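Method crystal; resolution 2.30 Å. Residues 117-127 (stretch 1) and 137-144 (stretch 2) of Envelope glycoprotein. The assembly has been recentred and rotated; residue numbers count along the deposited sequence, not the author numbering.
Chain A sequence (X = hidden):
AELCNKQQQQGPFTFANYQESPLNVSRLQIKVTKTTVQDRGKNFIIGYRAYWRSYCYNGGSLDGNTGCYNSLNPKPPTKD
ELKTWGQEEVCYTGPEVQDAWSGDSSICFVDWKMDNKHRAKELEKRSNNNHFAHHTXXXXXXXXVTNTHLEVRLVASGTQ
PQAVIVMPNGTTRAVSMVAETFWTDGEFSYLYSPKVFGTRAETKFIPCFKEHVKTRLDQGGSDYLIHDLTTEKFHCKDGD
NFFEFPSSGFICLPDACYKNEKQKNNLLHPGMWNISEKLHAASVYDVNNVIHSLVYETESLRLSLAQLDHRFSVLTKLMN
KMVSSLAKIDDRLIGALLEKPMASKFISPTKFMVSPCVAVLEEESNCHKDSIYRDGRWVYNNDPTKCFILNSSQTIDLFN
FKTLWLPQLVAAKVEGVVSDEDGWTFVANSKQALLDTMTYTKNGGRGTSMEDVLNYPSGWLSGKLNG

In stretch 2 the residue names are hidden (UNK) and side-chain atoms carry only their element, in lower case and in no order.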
# COMPACT_ATOMS: atom_id res chain seq x y z
N LYS A 117 5.82 15.58 40.56
CA LYS A 117 5.82 15.96 39.16
C LYS A 117 6.90 15.18 38.42
O LYS A 117 8.03 15.06 38.90
CB LYS A 117 6.05 17.46 39.01
CG LYS A 117 6.96 17.87 37.86
CD LYS A 117 7.63 19.20 38.16
CE LYS A 117 6.62 20.34 38.14
NZ LYS A 117 7.27 21.66 38.37
N HIS A 118 6.54 14.63 37.26
CA HIS A 118 7.48 13.94 36.40
C HIS A 118 7.27 14.38 34.96
O HIS A 118 6.17 14.80 34.57
CB HIS A 118 7.32 12.41 36.47
CG HIS A 118 6.96 11.90 37.83
ND1 HIS A 118 7.91 11.53 38.76
CD2 HIS A 118 5.76 11.68 38.41
CE1 HIS A 118 7.31 11.11 39.85
NE2 HIS A 118 6.00 11.19 39.67
N ARG A 119 8.34 14.29 34.17
CA ARG A 119 8.18 14.36 32.72
C ARG A 119 7.72 13.03 32.16
O ARG A 119 6.83 12.98 31.30
CB ARG A 119 9.49 14.80 32.07
CG ARG A 119 9.77 16.28 32.22
CD ARG A 119 11.03 16.67 31.47
NE ARG A 119 10.99 16.24 30.07
CZ ARG A 119 11.95 16.46 29.19
NH1 ARG A 119 13.04 17.13 29.56
NH2 ARG A 119 11.83 16.03 27.94
N ALA A 120 8.31 11.93 32.64
CA ALA A 120 7.86 10.58 32.34
C ALA A 120 8.26 9.70 33.51
O ALA A 120 9.32 9.89 34.10
CB ALA A 120 8.45 10.06 31.03
N LYS A 121 7.40 8.73 33.84
CA LYS A 121 7.59 7.94 35.05
C LYS A 121 6.99 6.56 34.85
O LYS A 121 5.79 6.44 34.57
CB LYS A 121 6.95 8.63 36.25
CG LYS A 121 6.95 7.81 37.53
CD LYS A 121 8.36 7.62 38.06
CE LYS A 121 8.36 6.83 39.35
NZ LYS A 121 7.74 5.49 39.17
N GLU A 122 7.81 5.52 34.98
CA GLU A 122 7.36 4.14 34.95
C GLU A 122 7.43 3.56 36.36
O GLU A 122 8.35 3.86 37.12
CB GLU A 122 8.21 3.30 33.99
CG GLU A 122 7.62 1.93 33.70
CD GLU A 122 6.17 2.01 33.25
OE1 GLU A 122 5.91 2.62 32.19
OE2 GLU A 122 5.30 1.48 33.96
N LEU A 123 6.46 2.72 36.70
CA LEU A 123 6.42 2.15 38.04
C LEU A 123 7.35 0.95 38.14
O LEU A 123 7.74 0.34 37.14
CB LEU A 123 4.99 1.76 38.42
CG LEU A 123 4.27 0.61 37.70
CD1 LEU A 123 4.57 -0.74 38.33
CD2 LEU A 123 2.78 0.86 37.71
N GLU A 124 7.72 0.63 39.38
CA GLU A 124 8.48 -0.58 39.68
C GLU A 124 7.60 -1.53 40.47
O GLU A 124 6.96 -1.13 41.44
CB GLU A 124 9.75 -0.26 40.45
CG GLU A 124 10.64 -1.48 40.68
CD GLU A 124 11.98 -1.13 41.28
OE1 GLU A 124 13.01 -1.61 40.76
OE2 GLU A 124 12.01 -0.36 42.26
N LYS A 125 7.57 -2.80 40.04
CA LYS A 125 6.73 -3.82 40.67
C LYS A 125 7.53 -4.48 41.79
O LYS A 125 8.08 -5.57 41.65
CB LYS A 125 6.27 -4.83 39.63
CG LYS A 125 5.32 -5.89 40.15
CD LYS A 125 5.31 -7.08 39.22
CE LYS A 125 4.31 -8.13 39.67
NZ LYS A 125 4.35 -9.32 38.78
N ARG A 126 7.58 -3.80 42.94
CA ARG A 126 8.38 -4.24 44.07
C ARG A 126 7.49 -4.56 45.26
O ARG A 126 6.48 -3.90 45.49
CB ARG A 126 9.41 -3.18 44.47
CG ARG A 126 8.81 -1.86 44.85
CD ARG A 126 9.78 -0.99 45.62
NE ARG A 126 9.13 0.24 46.04
CZ ARG A 126 9.08 1.35 45.31
NH1 ARG A 126 9.65 1.38 44.11
NH2 ARG A 126 8.46 2.42 45.78
N SER A 127 7.89 -5.58 46.02
CA SER A 127 7.14 -6.05 47.18
C SER A 127 8.11 -6.71 48.15
O SER A 127 9.15 -7.23 47.75
CB SER A 127 6.04 -7.03 46.77
OG SER A 127 5.49 -7.69 47.90
N UNK A 137 4.54 -1.72 53.25
CA UNK A 137 3.91 -1.01 52.16
C UNK A 137 4.92 -0.72 51.07
O UNK A 137 6.04 -0.27 51.35
c UNK A 137 3.26 0.30 52.63
s UNK A 137 2.44 1.25 51.30
N UNK A 138 4.53 -0.99 49.83
CA UNK A 138 5.26 -0.57 48.64
C UNK A 138 4.28 0.10 47.69
O UNK A 138 3.18 -0.41 47.46
c UNK A 138 5.95 -1.75 47.94
c UNK A 138 7.21 -2.20 48.65
o UNK A 138 8.27 -1.59 48.51
n UNK A 138 7.10 -3.27 49.42
N UNK A 139 4.70 1.23 47.13
CA UNK A 139 3.85 2.01 46.23
C UNK A 139 4.72 2.62 45.15
O UNK A 139 5.68 3.33 45.45
c UNK A 139 1.96 3.84 46.32
c UNK A 139 3.10 3.10 47.01
c UNK A 139 0.81 2.90 46.03
c UNK A 139 1.50 5.02 47.16
N UNK A 140 4.38 2.35 43.88
CA UNK A 140 5.10 2.86 42.73
C UNK A 140 4.12 3.40 41.70
O UNK A 140 3.10 2.77 41.42
o UNK A 140 7.00 2.33 41.30
c UNK A 140 5.97 1.77 42.10
N UNK A 141 4.44 4.55 41.12
CA UNK A 141 3.53 5.26 40.23
C UNK A 141 4.05 5.28 38.80
O UNK A 141 5.26 5.18 38.55
c UNK A 141 0.81 7.11 43.44
c UNK A 141 2.98 6.65 43.24
c UNK A 141 -0.48 7.37 43.91
c UNK A 141 0.12 7.38 41.14
c UNK A 141 2.52 6.81 41.96
c UNK A 141 3.32 6.71 40.70
c UNK A 141 -1.16 7.64 41.60
n UNK A 141 1.96 6.82 44.13
c UNK A 141 -1.45 7.63 42.97
c UNK A 141 1.13 7.11 42.07
N UNK A 142 3.12 5.41 37.86
CA UNK A 142 3.43 5.60 36.45
C UNK A 142 2.53 6.69 35.91
O UNK A 142 1.39 6.86 36.35
n UNK A 142 3.16 2.09 31.40
c UNK A 142 1.82 3.95 35.31
n UNK A 142 0.98 2.45 32.00
c UNK A 142 1.70 2.56 34.72
n UNK A 142 2.62 2.34 33.61
c UNK A 142 3.26 4.31 35.64
c UNK A 142 2.26 2.29 32.34
N UNK A 143 3.05 7.46 34.95
CA UNK A 143 2.25 8.50 34.32
C UNK A 143 2.91 8.93 33.02
O UNK A 143 4.12 8.78 32.83
c UNK A 143 2.06 9.71 35.24
s UNK A 143 3.56 10.65 35.59
N UNK A 144 2.10 9.48 32.13
CA UNK A 144 2.59 10.00 30.87
C UNK A 144 1.56 10.92 30.26
O UNK A 144 0.38 10.88 30.61

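Position 137 carries one carbon and then a sulfur, the pattern of cysteine, and nothing of it reaches stretch 1. Cys137 is bonded covalently to a group elsewhere in the structure.

At position 138 two carbons lead to a terminal oxygen and nitrogen, and the oxygen lies 3.2 Å from Arg126 NE. The fork could be an amide only, and with a single carbon before it the residue is Asn138. Its CA-to-CB bond points toward stretch 1, and OD1 accepts a weak hydrogen bond from Arg126 NE, lying near the guanidinium plane.

Position 139 has four carbons, forked at the second, and points away from stretch 1: Leu139. Strand alternation turns this aliphatic group from the contact.

At position 140 one carbon bears one oxygen, and the oxygen lies 2.7 Å from the backbone N of Glu124. This is Ser140. The hydrogen bond from Glu124 N to Ser140 OG is nearly straight, at 176°, so a short side chain does what a strand carbonyl would do in a regular sheet. OG also packs 3.3 Å from Leu123 CA.

Position 141 shows a carbon and then fused five- and six-membered rings holding eight carbons and one nitrogen, which is Trp141. Its CA-to-CB bond points away, yet its backbone O serves the contact, accepting a 2.6 Å hydrogen bond from Lys121 NZ. The same NZ bonds Glu122 O at 2.7 Å, pinning its own loop to the strand.

Position 142 has three carbons, a nitrogen, and a carbon with two more nitrogens; the nitrogen within the chain lies 2.8 Å from Glu122 OE2. This is Arg142. NE meets Glu122 OE2 and NH2 meets Glu122 OE1 at 2.9 Å, a two-pronged salt bridge at the guanidinium edge. Leu123 CD2 packs 3.6 Å from Arg142 CD.

Position 143 repeats one carbon and a sulfur, and the sulfur lies 3.7 Å from His118 CD2. Cys143, also bonded covalently elsewhere in the structure, sets SG oblique to the ring. Cys143 N donates a 2.9 Å hydrogen bond to Lys121 O, while Lys121 N returns a weak 3.4 Å bond to Cys143 O.

Position 144 has no side-chain atoms: Gly144.

The contact works with a single antiparallel bridge, Lys121 with Cys143. Beyond it, side chains take over the pairing: Lys121 reaches a strand carbonyl, Glu122 clasps Arg142, Ser140 receives the Glu124 amide, and Arg126 touches Asn138. The rule for a designer is that an irregular segment can be held against a regular strand by polar side chains that meet backbone groups or each other, with one charged pair, Glu122 and Arg142, adding a two-pronged salt bridge.

Stretch 2, residues 137-144: CNLSWRCG
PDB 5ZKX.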